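Peptide ABC transporter, peptide-binding protein (PDB 2D5W) binds oligopeptides, here a pentapeptide, and probably hands them to an ABC transporter for passage across the membrane. Local coordinates at residues A[111-114]-A[115-118]; A[118-121]-A[122-126]; A[254-257]-A[258-261]; A[414-417]-A[418-422]. All coordinates share one frame; numbering follows the deposited sequence.

Interaction 1: residues A[111-114]-A[115-118]; sequences GKAK and GMPV
Ala-113 and Met-116 meet first through their backbones: Met-116 N donates to Ala-113 O over 3.1 Å, with an angle of 158° at the hydrogen. This bond closes a type II beta turn from Ala-113 to Met-116, which follows helix 101-112 and turns the chain back toward helix 121-126. Gly-115 fills the third position of the turn, where its positive phi (87°) would jam any CB against Lys-114 O. An inverse gamma turn centred on Pro-117 comes next, with Val-118 N bonded to Met-116 O at 2.7 Å; the same oxygen also receives Gln-499 NE2.

The apolar contact runs alongside. Met-116 CE lies 3.8 Å from Ala-113 CB, because CG leaves anti to the backbone N (chi1 -177°) and the flexible thioether chain then bends twice, curling its methyl back to the alanine. Ala-113 is small enough to admit it, and Trp-166 and Tyr-189 touch both residues. Nearer the helix, a methyl packs against a backbone oxygen, Val-118 CG1 approaching Gly-111 O at 3.9 Å. At the turn, Lys-114 O is taken up by the hydroxyl of Tyr-189.

Interaction 2: residues A[118-121]-A[122-126]; sequences VLNP and DFWER
Trp-124 turns its indole back from the helix onto the loop before it, and this is the tightly packed half of the contact. Its CG lies beside its own backbone N (chi1 -74°), which brings CD1 to 3.4 Å from Asn-120 O and 3.7 Å from Val-118 CG1. Trp-124 N also makes a weak but nearly straight bond to Asn-120 O (3.4 Å, 167°). Phe-123 sends CD2 over one face of the indole, offset toward its rim, and Phe-108 meets the same indole edge-to-face. With a leucine in place of Trp-124, Phe-108 would probably lose its aromatic mate and Val-118 CG1 its neighbour at CD1.

Asn-120 lies alongside Phe-123, pointing the same way, with ND2 3.0 Å from Phe-123 CB and the amide and ring planes 68° apart. Pro-121, having no N-H to satisfy, suits the entry to a helix. Within that helix Asp-122 OD1 takes Arg-126 NE at 2.8 Å, on its syn side and close to the guanidinium plane. The pair is buried, and both have further polar partners: Asp-122 OD2 hydrogen-bonds with the hydroxyls of Tyr-145 and Thr-486, and Arg-126 NH2 makes a salt bridge to Asp-148.

The solvent side is sparser: exposed Glu-125 touches the loop mainly by CG, 3.1 Å from Pro-121 O.

Toward the ligand, Leu-119 and Asn-120 pack on apolar side chains of the bound peptide, making this loop-to-helix junction part of the peptide-binding site of a family 5 solute-binding protein.

Interaction 3: residues A[254-257]-A[258-261]; sequences NTNS and LLVA
Leu-258 N bonds to Asn-254 O at 2.9 Å, and with it begins the regular bonding of helix 255-264, whose N-cap is Asn-254. The next three bonds repeat the alpha-helical i to i+4 pattern: Leu-259 N to Thr-255 O at 2.9 Å, Val-260 N to Asn-256 O at 3.0 Å and Ala-261 N to Ser-257 O at 3.1 Å.

Side chains follow the same spacing. Val-260 CG2 sits beside its own backbone N and faces the preceding turn, 3.3 Å from Asn-256 O, while CG1 takes the anti place (chi1 172°). Val-260 and Asn-256 share the exposed side. Leu-258 and Leu-259 are buried: Leu-258 reaches Ser-13, and Leu-259 packs on Gln-279, Gln-284 and Leu-285 of the short helices 277-280 and 283-286. Ser-257 and Ala-261, both compact, pack against Ile-252, just after strand 246-251.

What fixes the start of the helix is the cap. With CG turned away from the backbone N (chi1 -180°), the amide of Asn-254 folds over the first turn and OD1 receives Ser-257 N at 3.0 Å and, more weakly, Asn-256 N at 2.8 Å with a bent angle of 123°. Two amides of the first turn that have no earlier helical carbonyl are thus supplied, and the partial negative charge of OD1 probably also suits the positive end of the helix dipole. One residue on, Thr-255 is held from a second helix start: its OG1 accepts Val-416 N and makes a weak bond to Gly-414 O.

Interaction 4: residues A[414-417]-A[418-422]; sequences GNVV and RERTQ
Val-417 O is gripped twice by Thr-421, by its hydroxyl OG1 at 2.7 Å and its backbone N at 2.9 Å, the two arriving from opposite faces of the carbonyl plane. Threonine suits this place because its beta-carbon hydroxyl can bond back to the carbonyl four residues earlier; a chi1 of -65° places OG1 there.

At the helix start, Asn-415 is the N-cap: its OD1 takes Arg-418 N in a weak capping bond (3.3 Å), while its backbone O receives Glu-419 N at 3.0 Å. The aliphatic part of Arg-418 passes obliquely by this amide, CG 3.4 Å from OD1, while its guanidinium goes on to Glu-304 and to a salt bridge with the backbone of the bound peptide. Glu-419, extended beyond CG, reaches back to Gly-414, whose N bonds to OE2 at 2.9 Å from above the carboxylate plane. Gly-414 N would probably lose its acceptor, and the loop before the cap be freer to shift, with an alanine in place of the glutamate. Gly-414 itself has a positive phi (95°) that suits glycine. Val-416 CG1 packs on Arg-420 CD at 3.8 Å.

Helix 416-431 is the crossover of a beta-alpha-beta unit between parallel strands 401-410 and 435-438; Val-417 and Thr-421 lean on Phe-344 of helix 337-345, Thr-421 also meets Tyr-409 of strand 401-410, and Arg-418 touches Glu-465 and Ala-467 of strand 463-469.

In the fold
The four contacts form two pairs on opposite sides of the chain's centre. Interactions 1 and 2 adjoin in the chain, followed by 3 and then 4. The first two share Val-118, with centres 8 Å apart; Lys-112 NZ, from the end of helix 101-112, bonds to Trp-124 O of helix 121-126. Interactions 3 and 4 lie 13 Å apart between centres, although about 150 residues separate them in the chain: Thr-255 N bonds to Gly-414 O, so the starts of helices 255-264 and 416-431 are tied together. Between the pairs, centres are 34 to 39 Å apart, and interactions 2 and 4 approach to about 17 Å between nearest atoms. Both of these reach the bound peptide, consistent with a ligand enclosed between parts of the fold.

Interaction 1: residues A[111-114]-A[115-118]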
loop_
_atom_site.group_PDB
_atom_site.type_symbol
_atom_site.label_atom_id
_atom_site.label_comp_id
_atom_site.label_asym_id
_atom_site.label_seq_id
_atom_site.Cartn_x
_atom_site.Cartn_y
_atom_site.Cartn_z
ATOM N N GLY A 111 -5.914 -1.905 -18.242
ATOM C CA GLY A 111 -6.723 -1.945 -17.035
ATOM C C GLY A 111 -8.137 -2.442 -17.284
ATOM O O GLY A 111 -8.749 -3.050 -16.404
ATOM N N LYS A 112 -8.653 -2.189 -18.485
ATOM C CA LYS A 112 -10.010 -2.589 -18.863
ATOM C C LYS A 112 -10.121 -4.021 -19.374
ATOM O O LYS A 112 -11.227 -4.524 -19.575
ATOM C CB LYS A 112 -10.544 -1.651 -19.951
ATOM C CG LYS A 112 -10.824 -0.236 -19.497
ATOM C CD LYS A 112 -12.126 -0.159 -18.732
ATOM C CE LYS A 112 -12.463 1.279 -18.391
ATOM N NZ LYS A 112 -13.789 1.388 -17.724
ATOM N N ALA A 113 -8.987 -4.677 -19.596
ATOM C CA ALA A 113 -9.007 -6.042 -20.111
ATOM C C ALA A 113 -9.805 -6.964 -19.198
ATOM O O ALA A 113 -9.631 -6.961 -17.980
ATOM C CB ALA A 113 -7.586 -6.559 -20.274
ATOM N N LYS A 114 -10.688 -7.757 -19.789
ATOM C CA LYS A 114 -11.502 -8.666 -18.997
ATOM C C LYS A 114 -10.629 -9.706 -18.307
ATOM O O LYS A 114 -9.792 -10.352 -18.935
ATOM C CB LYS A 114 -12.547 -9.352 -19.883
ATOM C CG LYS A 114 -13.505 -8.394 -20.597
ATOM C CD LYS A 114 -14.353 -7.563 -19.632
ATOM C CE LYS A 114 -13.585 -6.377 -19.061
ATOM N NZ LYS A 114 -14.421 -5.548 -18.150
ATOM N N GLY A 115 -10.820 -9.849 -17.002
ATOM C CA GLY A 115 -10.039 -10.822 -16.264
ATOM C C GLY A 115 -8.701 -10.318 -15.754
ATOM O O GLY A 115 -7.953 -11.086 -15.157
ATOM N N MET A 116 -8.379 -9.051 -16.004
ATOM C CA MET A 116 -7.127 -8.476 -15.515
ATOM C C MET A 116 -7.260 -8.487 -13.989
ATOM O O MET A 116 -8.261 -8.016 -13.452
ATOM C CB MET A 116 -6.980 -7.042 -16.032
ATOM C CG MET A 116 -5.681 -6.334 -15.654
ATOM S SD MET A 116 -4.183 -7.106 -16.306
ATOM C CE MET A 116 -4.498 -7.045 -18.074
ATOM N N PRO A 117 -6.259 -9.029 -13.268
ATOM C CA PRO A 117 -6.336 -9.076 -11.802
ATOM C C PRO A 117 -6.096 -7.739 -11.107
ATOM O O PRO A 117 -5.199 -7.615 -10.271
ATOM C CB PRO A 117 -5.282 -10.123 -11.442
ATOM C CG PRO A 117 -4.232 -9.891 -12.481
ATOM C CD PRO A 117 -5.041 -9.707 -13.754
ATOM N N VAL A 118 -6.916 -6.746 -11.435
ATOM C CA VAL A 118 -6.770 -5.421 -10.849
ATOM C C VAL A 118 -7.100 -5.372 -9.358
ATOM O O VAL A 118 -7.935 -6.131 -8.856
ATOM C CB VAL A 118 -7.648 -4.380 -11.597
ATOM C CG1 VAL A 118 -7.198 -4.270 -13.056
ATOM C CG2 VAL A 118 -9.123 -4.777 -11.521
#

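Interaction 2: residues A[118-121]-A[122-126]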
loop_
_atom_site.group_PDB
_atom_site.type_symbol
_atom_site.label_atom_id
_atom_site.label_comp_id
_atom_site.label_asym_id
_atom_site.label_seq_id
_atom_site.Cartn_x
_atom_site.Cartn_y
_atom_site.Cartn_z
ATOM N N VAL A 118 -6.916 -6.746 -11.435
ATOM C CA VAL A 118 -6.770 -5.421 -10.849
ATOM C C VAL A 118 -7.100 -5.372 -9.358
ATOM O O VAL A 118 -7.935 -6.131 -8.856
ATOM C CB VAL A 118 -7.648 -4.380 -11.597
ATOM C CG1 VAL A 118 -7.198 -4.270 -13.056
ATOM C CG2 VAL A 118 -9.123 -4.777 -11.521
ATOM N N LEU A 119 -6.431 -4.460 -8.662
ATOM C CA LEU A 119 -6.621 -4.255 -7.230
ATOM C C LEU A 119 -7.955 -3.595 -6.924
ATOM O O LEU A 119 -8.563 -3.862 -5.890
ATOM C CB LEU A 119 -5.513 -3.358 -6.682
ATOM C CG LEU A 119 -4.075 -3.866 -6.724
ATOM C CD1 LEU A 119 -3.112 -2.704 -6.501
ATOM C CD2 LEU A 119 -3.890 -4.939 -5.665
ATOM N N ASN A 120 -8.396 -2.716 -7.815
ATOM C CA ASN A 120 -9.651 -2.001 -7.620
ATOM C C ASN A 120 -10.568 -2.124 -8.825
ATOM O O ASN A 120 -10.597 -1.252 -9.697
ATOM C CB ASN A 120 -9.385 -0.521 -7.310
ATOM C CG ASN A 120 -8.206 0.038 -8.079
ATOM O OD1 ASN A 120 -7.060 -0.355 -7.850
ATOM N ND2 ASN A 120 -8.477 0.962 -8.995
ATOM N N PRO A 121 -11.337 -3.217 -8.884
ATOM C CA PRO A 121 -12.266 -3.464 -9.991
ATOM C C PRO A 121 -13.365 -2.407 -10.093
ATOM O O PRO A 121 -13.953 -2.226 -11.157
ATOM C CB PRO A 121 -12.819 -4.854 -9.686
ATOM C CG PRO A 121 -11.735 -5.489 -8.875
ATOM C CD PRO A 121 -11.278 -4.375 -7.977
ATOM N N ASP A 122 -13.649 -1.718 -8.991
ATOM C CA ASP A 122 -14.670 -0.674 -9.006
ATOM C C ASP A 122 -14.211 0.480 -9.893
ATOM O O ASP A 122 -14.961 0.947 -10.751
ATOM C CB ASP A 122 -14.949 -0.173 -7.583
ATOM C CG ASP A 122 -15.790 1.093 -7.564
ATOM O OD1 ASP A 122 -15.217 2.192 -7.714
ATOM O OD2 ASP A 122 -17.025 0.983 -7.414
ATOM N N PHE A 123 -12.979 0.938 -9.687
ATOM C CA PHE A 123 -12.418 2.026 -10.478
ATOM C C PHE A 123 -12.502 1.673 -11.957
ATOM O O PHE A 123 -12.967 2.465 -12.780
ATOM C CB PHE A 123 -10.947 2.248 -10.098
ATOM C CG PHE A 123 -10.209 3.203 -11.006
ATOM C CD1 PHE A 123 -10.172 4.566 -10.727
ATOM C CD2 PHE A 123 -9.543 2.736 -12.138
ATOM C CE1 PHE A 123 -9.483 5.449 -11.557
ATOM C CE2 PHE A 123 -8.851 3.614 -12.976
ATOM C CZ PHE A 123 -8.823 4.973 -12.683
ATOM N N TRP A 124 -12.060 0.466 -12.285
ATOM C CA TRP A 124 -12.044 0.036 -13.668
ATOM C C TRP A 124 -13.400 -0.157 -14.323
ATOM O O TRP A 124 -13.493 -0.299 -15.540
ATOM C CB TRP A 124 -11.155 -1.201 -13.798
ATOM C CG TRP A 124 -9.718 -0.796 -13.682
ATOM C CD1 TRP A 124 -8.881 -0.985 -12.618
ATOM C CD2 TRP A 124 -8.992 -0.009 -14.630
ATOM N NE1 TRP A 124 -7.679 -0.354 -12.847
ATOM C CE2 TRP A 124 -7.722 0.252 -14.076
ATOM C CE3 TRP A 124 -9.299 0.505 -15.898
ATOM C CZ2 TRP A 124 -6.753 1.009 -14.748
ATOM C CZ3 TRP A 124 -8.339 1.257 -16.565
ATOM C CH2 TRP A 124 -7.081 1.502 -15.987
ATOM N N GLU A 125 -14.457 -0.134 -13.521
ATOM C CA GLU A 125 -15.803 -0.264 -14.059
ATOM C C GLU A 125 -16.404 1.107 -14.350
ATOM O O GLU A 125 -17.116 1.278 -15.340
ATOM C CB GLU A 125 -16.708 -1.006 -13.071
ATOM C CG GLU A 125 -16.457 -2.497 -12.992
ATOM C CD GLU A 125 -16.894 -3.227 -14.249
ATOM O OE1 GLU A 125 -16.585 -4.429 -14.375
ATOM O OE2 GLU A 125 -17.555 -2.600 -15.107
ATOM N N ARG A 126 -16.095 2.091 -13.512
ATOM C CA ARG A 126 -16.684 3.419 -13.672
ATOM C C ARG A 126 -15.808 4.525 -14.255
ATOM O O ARG A 126 -16.274 5.648 -14.427
ATOM C CB ARG A 126 -17.243 3.879 -12.322
ATOM C CG ARG A 126 -16.168 4.163 -11.305
ATOM C CD ARG A 126 -16.699 4.332 -9.884
ATOM N NE ARG A 126 -15.574 4.659 -9.018
ATOM C CZ ARG A 126 -15.040 5.871 -8.927
ATOM N NH1 ARG A 126 -13.996 6.082 -8.140
ATOM N NH2 ARG A 126 -15.582 6.885 -9.589
#

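Interaction 3: residues A[254-257]-A[258-261]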
loop_
_atom_site.group_PDB
_atom_site.type_symbol
_atom_site.label_atom_id
_atom_site.label_comp_id
_atom_site.label_asym_id
_atom_site.label_seq_id
_atom_site.Cartn_x
_atom_site.Cartn_y
_atom_site.Cartn_z
ATOM N N ASN A 254 16.877 -7.497 7.778
ATOM C CA ASN A 254 16.760 -7.504 9.226
ATOM C C ASN A 254 16.795 -6.048 9.673
ATOM O O ASN A 254 17.777 -5.344 9.437
ATOM C CB ASN A 254 17.903 -8.296 9.856
ATOM C CG ASN A 254 17.811 -8.330 11.364
ATOM O OD1 ASN A 254 18.048 -7.324 12.031
ATOM N ND2 ASN A 254 17.442 -9.483 11.911
ATOM N N THR A 255 15.725 -5.594 10.316
ATOM C CA THR A 255 15.660 -4.198 10.723
ATOM C C THR A 255 16.727 -3.775 11.726
ATOM O O THR A 255 17.109 -2.605 11.751
ATOM C CB THR A 255 14.260 -3.818 11.253
ATOM O OG1 THR A 255 13.893 -4.695 12.322
ATOM C CG2 THR A 255 13.226 -3.911 10.135
ATOM N N ASN A 256 17.219 -4.698 12.551
ATOM C CA ASN A 256 18.280 -4.336 13.485
ATOM C C ASN A 256 19.566 -4.120 12.689
ATOM O O ASN A 256 20.332 -3.197 12.973
ATOM C CB ASN A 256 18.489 -5.420 14.549
ATOM C CG ASN A 256 19.675 -5.124 15.450
ATOM O OD1 ASN A 256 20.761 -5.670 15.268
ATOM N ND2 ASN A 256 19.474 -4.234 16.412
ATOM N N SER A 257 19.809 -4.964 11.693
ATOM C CA SER A 257 20.994 -4.801 10.864
ATOM C C SER A 257 20.886 -3.483 10.092
ATOM O O SER A 257 21.887 -2.799 9.878
ATOM C CB SER A 257 21.139 -5.980 9.902
ATOM O OG SER A 257 21.354 -7.180 10.628
ATOM N N LEU A 258 19.676 -3.117 9.676
ATOM C CA LEU A 258 19.497 -1.857 8.961
ATOM C C LEU A 258 19.786 -0.710 9.926
ATOM O O LEU A 258 20.432 0.268 9.560
ATOM C CB LEU A 258 18.077 -1.739 8.400
ATOM C CG LEU A 258 17.747 -0.418 7.691
ATOM C CD1 LEU A 258 18.713 -0.157 6.545
ATOM C CD2 LEU A 258 16.320 -0.477 7.181
ATOM N N LEU A 259 19.311 -0.834 11.164
ATOM C CA LEU A 259 19.552 0.190 12.176
ATOM C C LEU A 259 21.058 0.409 12.352
ATOM O O LEU A 259 21.532 1.550 12.405
ATOM C CB LEU A 259 18.930 -0.228 13.513
ATOM C CG LEU A 259 19.203 0.697 14.707
ATOM C CD1 LEU A 259 18.659 2.086 14.422
ATOM C CD2 LEU A 259 18.564 0.122 15.958
ATOM N N VAL A 260 21.811 -0.683 12.436
ATOM C CA VAL A 260 23.257 -0.584 12.596
ATOM C C VAL A 260 23.871 0.154 11.404
ATOM O O VAL A 260 24.723 1.025 11.577
ATOM C CB VAL A 260 23.898 -1.992 12.733
ATOM C CG1 VAL A 260 25.417 -1.891 12.691
ATOM C CG2 VAL A 260 23.455 -2.637 14.044
ATOM N N ALA A 261 23.430 -0.181 10.195
ATOM C CA ALA A 261 23.955 0.480 9.003
ATOM C C ALA A 261 23.622 1.976 9.020
ATOM O O ALA A 261 24.458 2.817 8.679
ATOM C CB ALA A 261 23.386 -0.179 7.746
#

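Interaction 4: residues A[414-417]-A[418-422]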
loop_
_atom_site.group_PDB
_atom_site.type_symbol
_atom_site.label_atom_id
_atom_site.label_comp_id
_atom_site.label_asym_id
_atom_site.label_seq_id
_atom_site.Cartn_x
_atom_site.Cartn_y
_atom_site.Cartn_z
ATOM N N GLY A 414 12.481 -10.853 9.487
ATOM C CA GLY A 414 13.488 -9.811 9.585
ATOM C C GLY A 414 13.016 -8.547 10.275
ATOM O O GLY A 414 13.835 -7.761 10.753
ATOM N N ASN A 415 11.708 -8.322 10.303
ATOM C CA ASN A 415 11.174 -7.140 10.961
ATOM C C ASN A 415 11.127 -7.515 12.436
ATOM O O ASN A 415 10.195 -8.171 12.907
ATOM C CB ASN A 415 9.783 -6.813 10.424
ATOM C CG ASN A 415 9.290 -5.469 10.893
ATOM O OD1 ASN A 415 8.889 -5.312 12.044
ATOM N ND2 ASN A 415 9.337 -4.479 10.006
ATOM N N VAL A 416 12.154 -7.090 13.161
ATOM C CA VAL A 416 12.295 -7.455 14.558
ATOM C C VAL A 416 11.136 -7.125 15.484
ATOM O O VAL A 416 10.762 -7.960 16.307
ATOM C CB VAL A 416 13.618 -6.895 15.127
ATOM C CG1 VAL A 416 13.771 -7.289 16.592
ATOM C CG2 VAL A 416 14.790 -7.441 14.317
ATOM N N VAL A 417 10.539 -5.946 15.355
ATOM C CA VAL A 417 9.439 -5.632 16.256
ATOM C C VAL A 417 8.260 -6.585 16.028
ATOM O O VAL A 417 7.549 -6.935 16.972
ATOM C CB VAL A 417 8.997 -4.144 16.138
ATOM C CG1 VAL A 417 8.138 -3.925 14.907
ATOM C CG2 VAL A 417 8.265 -3.728 17.410
ATOM N N ARG A 418 8.056 -7.025 14.788
ATOM C CA ARG A 418 6.982 -7.970 14.499
ATOM C C ARG A 418 7.327 -9.364 15.022
ATOM O O ARG A 418 6.450 -10.092 15.489
ATOM C CB ARG A 418 6.709 -8.018 12.996
ATOM C CG ARG A 418 5.896 -6.838 12.514
ATOM C CD ARG A 418 5.807 -6.795 11.010
ATOM N NE ARG A 418 4.910 -5.734 10.573
ATOM C CZ ARG A 418 4.824 -5.296 9.322
ATOM N NH1 ARG A 418 5.586 -5.828 8.374
ATOM N NH2 ARG A 418 3.976 -4.322 9.026
ATOM N N GLU A 419 8.598 -9.745 14.936
ATOM C CA GLU A 419 9.013 -11.046 15.440
ATOM C C GLU A 419 8.822 -11.049 16.960
ATOM O O GLU A 419 8.403 -12.053 17.539
ATOM C CB GLU A 419 10.467 -11.320 15.027
ATOM C CG GLU A 419 10.593 -11.461 13.503
ATOM C CD GLU A 419 12.017 -11.546 12.984
ATOM O OE1 GLU A 419 12.897 -10.836 13.512
ATOM O OE2 GLU A 419 12.249 -12.308 12.017
ATOM N N ARG A 420 9.101 -9.916 17.598
ATOM C CA ARG A 420 8.915 -9.782 19.040
ATOM C C ARG A 420 7.419 -9.808 19.369
ATOM O O ARG A 420 6.997 -10.387 20.374
ATOM C CB ARG A 420 9.535 -8.470 19.531
ATOM C CG ARG A 420 11.066 -8.475 19.563
ATOM C CD ARG A 420 11.619 -7.062 19.717
ATOM N NE ARG A 420 11.031 -6.381 20.866
ATOM C CZ ARG A 420 10.856 -5.066 20.953
ATOM N NH1 ARG A 420 10.305 -4.544 22.040
ATOM N NH2 ARG A 420 11.220 -4.274 19.954
ATOM N N THR A 421 6.617 -9.182 18.513
ATOM C CA THR A 421 5.170 -9.144 18.704
ATOM C C THR A 421 4.581 -10.554 18.687
ATOM O O THR A 421 3.759 -10.903 19.538
ATOM C CB THR A 421 4.498 -8.292 17.607
ATOM O OG1 THR A 421 4.925 -6.933 17.746
ATOM C CG2 THR A 421 2.980 -8.349 17.723
ATOM N N GLN A 422 5.010 -11.366 17.727
ATOM C CA GLN A 422 4.513 -12.734 17.633
ATOM C C GLN A 422 4.786 -13.492 18.927
ATOM O O GLN A 422 3.909 -14.185 19.439
ATOM C CB GLN A 422 5.166 -13.465 16.459
ATOM C CG GLN A 422 4.742 -12.960 15.089
ATOM C CD GLN A 422 5.444 -13.699 13.966
ATOM O OE1 GLN A 422 6.667 -13.825 13.968
ATOM N NE2 GLN A 422 4.674 -14.191 13.002
#